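Local structure of protein HRI1 (Saccharomyces cerevisiae, 3RBY) at residues L47-F51 with L208-G212; T82-N87 with N186-L192; C107-A113 with F126-P132. The protein is of unknown function and non-essential in yeast, but interacts with the protein HRR25 and may interact with SEC72. All coordinates share one frame; numbering follows the deposited sequence.

Contact 1. Residues L47-F51 with L208-G212; sequences LSFPF and LLSYG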
loop_
_atom_site.group_PDB
_atom_site.type_symbol
_atom_site.label_atom_id
_atom_site.label_comp_id
_atom_site.label_asym_id
_atom_site.label_seq_id
_atom_site.Cartn_x
_atom_site.Cartn_y
_atom_site.Cartn_z
ATOM N N LEU A 47 17.294 -17.196 9.843
ATOM C CA LEU A 47 16.548 -17.242 11.108
ATOM C C LEU A 47 17.342 -16.660 12.259
ATOM O O LEU A 47 16.761 -16.145 13.218
ATOM C CB LEU A 47 16.136 -18.678 11.459
ATOM C CG LEU A 47 14.969 -19.276 10.673
ATOM C CD1 LEU A 47 14.912 -20.794 10.850
ATOM C CD2 LEU A 47 13.652 -18.608 11.087
ATOM N N SER A 48 18.666 -16.750 12.175
ATOM C CA SER A 48 19.512 -16.219 13.244
ATOM C C SER A 48 19.446 -14.686 13.295
ATOM O O SER A 48 19.478 -14.098 14.380
ATOM C CB SER A 48 20.960 -16.708 13.111
ATOM O OG SER A 48 21.621 -16.092 12.016
ATOM N N PHE A 49 19.333 -14.054 12.126
ATOM C CA PHE A 49 19.170 -12.596 12.034
ATOM C C PHE A 49 18.095 -12.247 11.008
ATOM O O PHE A 49 18.415 -11.902 9.865
ATOM C CB PHE A 49 20.488 -11.957 11.605
ATOM C CG PHE A 49 20.483 -10.461 11.678
ATOM C CD1 PHE A 49 20.330 -9.825 12.899
ATOM C CD2 PHE A 49 20.641 -9.692 10.531
ATOM C CE1 PHE A 49 20.320 -8.441 12.981
ATOM C CE2 PHE A 49 20.643 -8.306 10.600
ATOM C CZ PHE A 49 20.481 -7.676 11.828
ATOM N N PRO A 50 16.838 -12.398 11.420
ATOM C CA PRO A 50 15.682 -12.284 10.526
ATOM C C PRO A 50 15.383 -10.852 10.114
ATOM O O PRO A 50 14.266 -10.371 10.298
ATOM C CB PRO A 50 14.533 -12.833 11.377
ATOM C CG PRO A 50 14.946 -12.554 12.777
ATOM C CD PRO A 50 16.440 -12.709 12.805
ATOM N N PHE A 51 16.382 -10.184 9.553
ATOM C CA PHE A 51 16.204 -8.828 9.039
ATOM C C PHE A 51 16.971 -8.663 7.748
ATOM O O PHE A 51 18.123 -9.114 7.647
ATOM C CB PHE A 51 16.755 -7.806 10.029
ATOM C CG PHE A 51 16.130 -7.881 11.387
ATOM C CD1 PHE A 51 16.710 -8.639 12.400
ATOM C CD2 PHE A 51 14.967 -7.186 11.657
ATOM C CE1 PHE A 51 16.131 -8.698 13.659
ATOM C CE2 PHE A 51 14.384 -7.239 12.911
ATOM C CZ PHE A 51 14.960 -8.000 13.916
ATOM N N LEU A 208 5.126 -7.085 18.228
ATOM C CA LEU A 208 5.031 -7.602 16.872
ATOM C C LEU A 208 6.342 -8.276 16.505
ATOM O O LEU A 208 6.405 -9.137 15.622
ATOM C CB LEU A 208 4.752 -6.462 15.899
ATOM C CG LEU A 208 3.460 -5.693 16.152
ATOM C CD1 LEU A 208 3.155 -4.796 14.961
ATOM C CD2 LEU A 208 2.284 -6.646 16.435
ATOM N N LEU A 209 7.393 -7.864 17.199
ATOM C CA LEU A 209 8.734 -8.320 16.910
ATOM C C LEU A 209 9.615 -7.967 18.106
ATOM O O LEU A 209 9.402 -6.947 18.782
ATOM C CB LEU A 209 9.209 -7.671 15.618
ATOM C CG LEU A 209 10.667 -7.475 15.242
ATOM C CD1 LEU A 209 10.673 -6.707 13.935
ATOM C CD2 LEU A 209 11.421 -6.684 16.297
ATOM N N SER A 210 10.564 -8.849 18.396
ATOM C CA SER A 210 11.432 -8.710 19.555
ATOM C C SER A 210 12.665 -9.578 19.363
ATOM O O SER A 210 12.592 -10.806 19.414
ATOM C CB SER A 210 10.694 -9.115 20.832
ATOM O OG SER A 210 11.586 -9.212 21.928
ATOM N N TYR A 211 13.797 -8.926 19.133
ATOM C CA TYR A 211 15.034 -9.610 18.819
ATOM C C TYR A 211 16.132 -9.185 19.783
ATOM O O TYR A 211 16.368 -7.989 19.973
ATOM C CB TYR A 211 15.454 -9.288 17.391
ATOM C CG TYR A 211 16.723 -9.980 16.981
ATOM C CD1 TYR A 211 17.956 -9.431 17.285
ATOM C CD2 TYR A 211 16.694 -11.192 16.296
ATOM C CE1 TYR A 211 19.129 -10.055 16.917
ATOM C CE2 TYR A 211 17.872 -11.835 15.917
ATOM C CZ TYR A 211 19.092 -11.259 16.233
ATOM O OH TYR A 211 20.276 -11.878 15.858
ATOM N N GLY A 212 16.795 -10.161 20.397
ATOM C CA GLY A 212 17.936 -9.870 21.251
ATOM C C GLY A 212 17.660 -10.196 22.708
ATOM O O GLY A 212 16.503 -10.310 23.132
#

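Contact 2. Residues T82-N87 with N186-L192; sequences TNVYLN and NNTIEGL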
loop_
_atom_site.group_PDB
_atom_site.type_symbol
_atom_site.label_atom_id
_atom_site.label_comp_id
_atom_site.label_asym_id
_atom_site.label_seq_id
_atom_site.Cartn_x
_atom_site.Cartn_y
_atom_site.Cartn_z
ATOM N N THR A 82 23.253 -1.903 10.563
ATOM C CA THR A 82 23.644 -3.273 10.895
ATOM C C THR A 82 24.724 -3.810 9.951
ATOM O O THR A 82 25.509 -4.684 10.324
ATOM C CB THR A 82 22.441 -4.242 10.943
ATOM O OG1 THR A 82 21.738 -4.208 9.690
ATOM C CG2 THR A 82 21.499 -3.877 12.092
ATOM N N ASN A 83 24.771 -3.285 8.733
ATOM C CA ASN A 83 25.863 -3.635 7.833
ATOM C C ASN A 83 27.210 -3.291 8.458
ATOM O O ASN A 83 28.059 -4.163 8.628
ATOM C CB ASN A 83 25.728 -2.929 6.479
ATOM C CG ASN A 83 24.533 -3.423 5.670
ATOM O OD1 ASN A 83 24.033 -4.545 5.869
ATOM N ND2 ASN A 83 24.073 -2.584 4.737
ATOM N N VAL A 84 27.409 -2.022 8.806
ATOM C CA VAL A 84 28.685 -1.635 9.394
ATOM C C VAL A 84 28.863 -2.275 10.766
ATOM O O VAL A 84 29.969 -2.661 11.137
ATOM C CB VAL A 84 28.909 -0.092 9.473
ATOM C CG1 VAL A 84 27.989 0.651 8.517
ATOM C CG2 VAL A 84 28.757 0.406 10.898
ATOM N N TYR A 85 27.783 -2.395 11.521
ATOM C CA TYR A 85 27.885 -3.032 12.827
ATOM C C TYR A 85 28.411 -4.449 12.692
ATOM O O TYR A 85 29.305 -4.849 13.423
ATOM C CB TYR A 85 26.524 -3.083 13.521
ATOM C CG TYR A 85 26.612 -3.516 14.964
ATOM C CD1 TYR A 85 26.566 -4.857 15.310
ATOM C CD2 TYR A 85 26.748 -2.578 15.982
ATOM C CE1 TYR A 85 26.648 -5.258 16.637
ATOM C CE2 TYR A 85 26.823 -2.962 17.312
ATOM C CZ TYR A 85 26.776 -4.304 17.634
ATOM O OH TYR A 85 26.849 -4.684 18.956
ATOM N N LEU A 86 27.831 -5.200 11.757
ATOM C CA LEU A 86 28.140 -6.612 11.579
ATOM C C LEU A 86 29.224 -6.857 10.528
ATOM O O LEU A 86 29.544 -8.015 10.227
ATOM C CB LEU A 86 26.878 -7.388 11.194
ATOM C CG LEU A 86 25.795 -7.484 12.269
ATOM C CD1 LEU A 86 24.545 -8.184 11.734
ATOM C CD2 LEU A 86 26.326 -8.191 13.512
ATOM N N ASN A 87 29.781 -5.783 9.971
ATOM C CA ASN A 87 30.864 -5.908 8.991
ATOM C C ASN A 87 30.456 -6.675 7.728
ATOM O O ASN A 87 31.261 -7.402 7.151
ATOM C CB ASN A 87 32.086 -6.589 9.619
ATOM C CG ASN A 87 32.649 -5.815 10.796
ATOM O OD1 ASN A 87 32.422 -6.166 11.961
ATOM N ND2 ASN A 87 33.394 -4.757 10.498
ATOM N N ASN A 186 31.070 -4.310 20.174
ATOM C CA ASN A 186 30.646 -5.603 19.655
ATOM C C ASN A 186 30.281 -5.548 18.175
ATOM O O ASN A 186 29.585 -4.636 17.729
ATOM C CB ASN A 186 29.469 -6.149 20.465
ATOM C CG ASN A 186 29.206 -7.618 20.195
ATOM O OD1 ASN A 186 28.750 -8.352 21.072
ATOM N ND2 ASN A 186 29.493 -8.055 18.975
ATOM N N ASN A 187 30.757 -6.532 17.420
ATOM C CA ASN A 187 30.475 -6.610 15.992
ATOM C C ASN A 187 29.701 -7.875 15.645
ATOM O O ASN A 187 29.675 -8.303 14.491
ATOM C CB ASN A 187 31.772 -6.544 15.183
ATOM C CG ASN A 187 32.925 -7.248 15.871
ATOM O OD1 ASN A 187 34.090 -7.016 15.549
ATOM N ND2 ASN A 187 32.606 -8.117 16.823
ATOM N N THR A 188 29.071 -8.469 16.653
ATOM C CA THR A 188 28.295 -9.686 16.464
ATOM C C THR A 188 26.794 -9.484 16.698
ATOM O O THR A 188 26.359 -8.586 17.435
ATOM C CB THR A 188 28.783 -10.848 17.380
ATOM O OG1 THR A 188 28.001 -10.887 18.582
ATOM C CG2 THR A 188 30.275 -10.707 17.718
ATOM N N ILE A 189 26.022 -10.355 16.060
ATOM C CA ILE A 189 24.574 -10.421 16.183
ATOM C C ILE A 189 24.142 -10.473 17.639
ATOM O O ILE A 189 22.984 -10.193 17.987
ATOM C CB ILE A 189 24.079 -11.686 15.459
ATOM C CG1 ILE A 189 23.415 -11.320 14.135
ATOM C CG2 ILE A 189 23.186 -12.557 16.360
ATOM C CD1 ILE A 189 24.224 -11.739 12.915
ATOM N N GLU A 190 25.085 -10.849 18.489
ATOM C CA GLU A 190 24.818 -10.992 19.909
ATOM C C GLU A 190 24.666 -9.608 20.549
ATOM O O GLU A 190 24.048 -9.445 21.609
ATOM C CB GLU A 190 25.958 -11.786 20.564
ATOM C CG GLU A 190 25.489 -12.775 21.604
ATOM C CD GLU A 190 24.318 -13.590 21.102
ATOM O OE1 GLU A 190 24.523 -14.376 20.148
ATOM O OE2 GLU A 190 23.191 -13.428 21.642
ATOM N N GLY A 191 25.222 -8.609 19.878
ATOM C CA GLY A 191 25.169 -7.253 20.372
ATOM C C GLY A 191 23.938 -6.469 19.955
ATOM O O GLY A 191 23.829 -5.299 20.323
ATOM N N LEU A 192 23.015 -7.082 19.208
ATOM C CA LEU A 192 21.822 -6.350 18.740
ATOM C C LEU A 192 20.500 -6.674 19.453
ATOM O O LEU A 192 20.233 -7.822 19.817
ATOM C CB LEU A 192 21.648 -6.504 17.234
ATOM C CG LEU A 192 22.861 -6.079 16.407
ATOM C CD1 LEU A 192 22.754 -6.574 14.968
ATOM C CD2 LEU A 192 23.067 -4.564 16.464
#

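Contact 3. Residues C107-A113 with F126-P132; sequences CVEETGA and FREMWQP. Unlike the reference sequence in segment 126-132: Met129 (reference Leu).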
loop_
_atom_site.group_PDB
_atom_site.type_symbol
_atom_site.label_atom_id
_atom_site.label_comp_id
_atom_site.label_asym_id
_atom_site.label_seq_id
_atom_site.Cartn_x
_atom_site.Cartn_y
_atom_site.Cartn_z
ATOM N N CYS A 107 1.409 7.860 -2.113
ATOM C CA CYS A 107 2.640 7.111 -1.845
ATOM C C CYS A 107 3.852 7.946 -2.227
ATOM O O CYS A 107 3.710 9.022 -2.830
ATOM C CB CYS A 107 2.678 5.805 -2.649
ATOM S SG CYS A 107 1.609 4.541 -1.965
ATOM N N VAL A 108 5.039 7.432 -1.905
ATOM C CA VAL A 108 6.273 8.193 -2.052
ATOM C C VAL A 108 7.374 7.321 -2.632
ATOM O O VAL A 108 7.753 6.294 -2.038
ATOM C CB VAL A 108 6.772 8.747 -0.700
ATOM C CG1 VAL A 108 7.996 9.660 -0.906
ATOM C CG2 VAL A 108 5.659 9.491 0.034
ATOM N N GLU A 109 7.898 7.729 -3.784
ATOM C CA GLU A 109 8.991 6.983 -4.408
ATOM C C GLU A 109 10.346 7.458 -3.869
ATOM O O GLU A 109 10.709 8.638 -4.030
ATOM C CB GLU A 109 8.960 7.148 -5.937
ATOM C CG GLU A 109 10.173 6.517 -6.646
ATOM C CD GLU A 109 10.286 6.927 -8.107
ATOM O OE1 GLU A 109 10.043 6.070 -8.983
ATOM O OE2 GLU A 109 10.631 8.102 -8.379
ATOM N N GLU A 110 11.091 6.548 -3.239
ATOM C CA GLU A 110 12.469 6.840 -2.843
ATOM C C GLU A 110 13.433 6.231 -3.861
ATOM O O GLU A 110 13.339 5.044 -4.178
ATOM C CB GLU A 110 12.786 6.279 -1.449
ATOM C CG GLU A 110 14.261 6.379 -1.073
ATOM C CD GLU A 110 14.648 5.472 0.090
ATOM O OE1 GLU A 110 13.778 4.717 0.597
ATOM O OE2 GLU A 110 15.834 5.505 0.497
ATOM N N THR A 111 14.362 7.040 -4.367
ATOM C CA THR A 111 15.369 6.544 -5.300
ATOM C C THR A 111 16.762 6.962 -4.860
ATOM O O THR A 111 16.921 7.897 -4.062
ATOM C CB THR A 111 15.138 7.073 -6.723
ATOM O OG1 THR A 111 15.133 8.509 -6.704
ATOM C CG2 THR A 111 13.819 6.560 -7.258
ATOM N N GLY A 112 17.766 6.265 -5.386
ATOM C CA GLY A 112 19.146 6.614 -5.120
ATOM C C GLY A 112 20.145 5.618 -5.691
ATOM O O GLY A 112 19.772 4.601 -6.292
ATOM N N ALA A 113 21.426 5.917 -5.493
ATOM C CA ALA A 113 22.507 5.016 -5.880
ATOM C C ALA A 113 23.284 4.589 -4.638
ATOM O O ALA A 113 23.233 5.248 -3.597
ATOM C CB ALA A 113 23.432 5.698 -6.884
ATOM N N PHE A 126 18.840 2.123 -6.837
ATOM C CA PHE A 126 17.726 1.417 -6.210
ATOM C C PHE A 126 16.464 2.265 -6.199
ATOM O O PHE A 126 16.511 3.498 -6.374
ATOM C CB PHE A 126 18.066 1.000 -4.770
ATOM C CG PHE A 126 18.198 2.158 -3.812
ATOM C CD1 PHE A 126 19.431 2.776 -3.603
ATOM C CD2 PHE A 126 17.091 2.626 -3.113
ATOM C CE1 PHE A 126 19.555 3.851 -2.715
ATOM C CE2 PHE A 126 17.204 3.695 -2.224
ATOM C CZ PHE A 126 18.436 4.307 -2.025
ATOM N N ARG A 127 15.335 1.592 -5.993
ATOM C CA ARG A 127 14.071 2.280 -5.793
ATOM C C ARG A 127 13.243 1.592 -4.723
ATOM O O ARG A 127 13.189 0.370 -4.640
ATOM C CB ARG A 127 13.260 2.409 -7.085
ATOM C CG ARG A 127 11.779 2.665 -6.814
ATOM C CD ARG A 127 11.037 3.126 -8.053
ATOM N NE ARG A 127 11.536 2.472 -9.254
ATOM C CZ ARG A 127 11.851 3.125 -10.363
ATOM N NH1 ARG A 127 12.308 2.464 -11.419
ATOM N NH2 ARG A 127 11.698 4.443 -10.415
ATOM N N GLU A 128 12.595 2.404 -3.901
ATOM C CA GLU A 128 11.719 1.892 -2.870
ATOM C C GLU A 128 10.437 2.673 -2.899
ATOM O O GLU A 128 10.458 3.897 -2.993
ATOM C CB GLU A 128 12.385 2.003 -1.503
ATOM C CG GLU A 128 13.367 0.890 -1.277
ATOM C CD GLU A 128 14.304 1.157 -0.132
ATOM O OE1 GLU A 128 15.313 1.852 -0.367
ATOM O OE2 GLU A 128 14.043 0.677 0.993
ATOM N N MET A 129 9.320 1.958 -2.830
ATOM C CA MET A 129 8.020 2.599 -2.785
ATOM C C MET A 129 7.477 2.562 -1.365
ATOM O O MET A 129 7.517 1.515 -0.699
ATOM C CB MET A 129 7.069 1.913 -3.755
ATOM C CG MET A 129 6.305 2.872 -4.657
ATOM S SD MET A 129 7.406 3.933 -5.597
ATOM C CE MET A 129 8.564 2.706 -6.111
ATOM N N TRP A 130 6.967 3.707 -0.913
ATOM C CA TRP A 130 6.522 3.854 0.469
ATOM C C TRP A 130 5.076 4.281 0.599
ATOM O O TRP A 130 4.621 5.210 -0.083
ATOM C CB TRP A 130 7.391 4.865 1.238
ATOM C CG TRP A 130 8.808 4.446 1.352
ATOM C CD1 TRP A 130 9.823 4.752 0.489
ATOM C CD2 TRP A 130 9.381 3.612 2.370
ATOM N NE1 TRP A 130 10.996 4.171 0.916
ATOM C CE2 TRP A 130 10.755 3.463 2.063
ATOM C CE3 TRP A 130 8.872 2.985 3.514
ATOM C CZ2 TRP A 130 11.623 2.713 2.859
ATOM C CZ3 TRP A 130 9.728 2.239 4.297
ATOM C CH2 TRP A 130 11.093 2.114 3.972
ATOM N N GLN A 131 4.386 3.612 1.523
ATOM C CA GLN A 131 3.011 3.919 1.845
ATOM C C GLN A 131 2.909 4.618 3.213
ATOM O O GLN A 131 3.175 4.007 4.253
ATOM C CB GLN A 131 2.179 2.635 1.868
ATOM C CG GLN A 131 0.745 2.891 2.311
ATOM C CD GLN A 131 -0.036 3.674 1.272
ATOM O OE1 GLN A 131 -0.365 3.136 0.205
ATOM N NE2 GLN A 131 -0.325 4.949 1.563
ATOM N N PRO A 132 2.539 5.906 3.213
ATOM C CA PRO A 132 2.254 6.570 4.490
ATOM C C PRO A 132 1.014 5.944 5.091
ATOM O O PRO A 132 0.012 5.693 4.394
ATOM C CB PRO A 132 1.954 8.026 4.088
ATOM C CG PRO A 132 2.562 8.175 2.695
ATOM C CD PRO A 132 2.435 6.821 2.059
#

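Contact 1. Residues L47-F51 with L208-G212
Leu209 opens the contact by holding its CD1 methyl 3.9 Å from CE2 of Phe51, at the edge of that ring; the two side chains come from opposite directions. Leu209 belongs, with Leu208, to a classic beta bulge in which both face Arg196, and its CB is directed at the 47-51 loop. Tyr211 carries most of the contact. Its CG stands opposite the backbone N (chi1 -179°), and this stretches the ring away from the strand and across to the loop. One face of the ring receives the edges of two phenylalanines. Near the root, CE1 of Phe51 comes to 3.6 Å from Tyr211 CG in an edge-to-face pair with the planes at 82°. Toward the hydroxyl, Phe49 turns its edge to the same face in an offset version of the pair, with centroids 5.7 Å apart. Pro50 CD approaches obliquely, 3.5 Å from Tyr211 CE2. The hydroxyl then ends the reach by donating to Ser48 O at 2.8 Å, and the donor sits only 17° out of the carbonyl plane. An inverse gamma turn centred on Pro50, closed by Phe51 N to Phe49 O at 2.7 Å, shapes the loop that presents both phenylalanines. Phe194, on the neighbouring strand 192-199, touches both of them and Tyr211 as well, and so extends the aromatic cluster. The contact joins the outermost strand 205-211 of the seven-stranded sheet to the loop leading into strand 51-57 of the ten-stranded one. Its chemistry is largely aromatic and apolar, with one directional bond at the far end: ring edges set against one tyrosine face bring the loop and the strand together, and the bond to Ser48 O probably helps to hold the phenol in place.

Contact 2. Residues T82-N87 with N186-L192
The Tyr85 hydroxyl reaches into the hairpin loop between strands 176-183 and 192-199, where it hydrogen-bonds to Gln183 O. Gly191, which has no side chain, leaves room for it. The ring comes from the short helix 82-86, which ends in a Schellman motif with Asn87, at positive phi, as its C-prime residue. A chi1 of -170° swings the ring clear of the backbone N and carries the phenol from the helix across the loop. Leu192 CD2 lies over the centre of one ring face, 3.7 Å from the centroid and 13° off the normal, a CH-pi contact. Thr188 O lies at the ring edge, 3.4 Å from Tyr85 CE1. Replacing Tyr85 by an alanine would probably leave Gln183 O without this donor and open a gap beside Leu192 CD2. Leu86 packs next to the ring: its CD1 meets Leu192 CD1 tip to tip at 4.0 Å and Ile189 CD1 at 3.8 Å. Close to the helix end the backbones themselves touch, Asn187 CA directing a C-H at Tyr85 O from 3.3 Å.

Contact 3. Residues C107-A113 with F126-P132
The Phe126 ring lays one face over the backbone of Gly112, whose CA is 4.1 Å from the ring centroid, and turns an edge to the Glu110 carboxylate, almost perpendicular to it. Its CG stands between its own N and carbonyl carbon (chi1 68°), which folds the ring back over the glycine. Trp130 meets Glu110 and Val108 O along its edge, while Trp100 of strand 96-102 stacks on it. Its NE1 donates to Glu110 OE1 at 2.9 Å, using the anti lone pair of that oxygen. The guanidinium of Arg127 is likewise met at its edge, NH2 forming a salt bridge with Glu109 OE1 at 2.7 Å from above the carboxylate plane.

These groups sit on an antiparallel beta hairpin, strands 108-114 and 124-132, within the ten-stranded sheet. Hydrogen-bonded pairs are Val108 with Trp130, Glu110 with Glu128 and Gly112 with Phe126; Glu110 N to Glu128 O measures 2.7 Å. On the face that carries Val108, Glu110, Phe126, Glu128 and Trp130, Glu110 OE1 lies 3.4 Å from Glu128 OE1, a proximity probably eased by Trp130 and by Arg37, which salt-bridges Glu128 OE2. The opposite face carries Glu109, Thr111, Arg127 and Met129, whose SD is 3.6 Å from Glu109 CB. Here the second subunit packs, Pro17 of that chain against Glu109 and Arg127, and its Leu10 against Met129.

Contacts 1 and 2, their centres 13 Å apart, both join elements attached to the ten-stranded sheet with elements of the seven-stranded one. They meet through Phe49, whose CD1 lies 3.6 Å from Ile189 CG1 and whose CE1 lies 3.7 Å from Leu192 CD1, and through Tyr211, whose CD1 is 3.8 Å from Leu192 O. Contact 3 stands apart, within the ten-stranded sheet, its centre 24 Å from that of contact 1 and 26 Å from that of contact 2, nearest atoms about 12 Å and about 11 Å away respectively. Triethylene glycol, probably from the crystallisation liquor, lies about 4 Å from the Pro50 side chain; at contact 3 a molecule of it hydrogen-bonds Glu110 OE2.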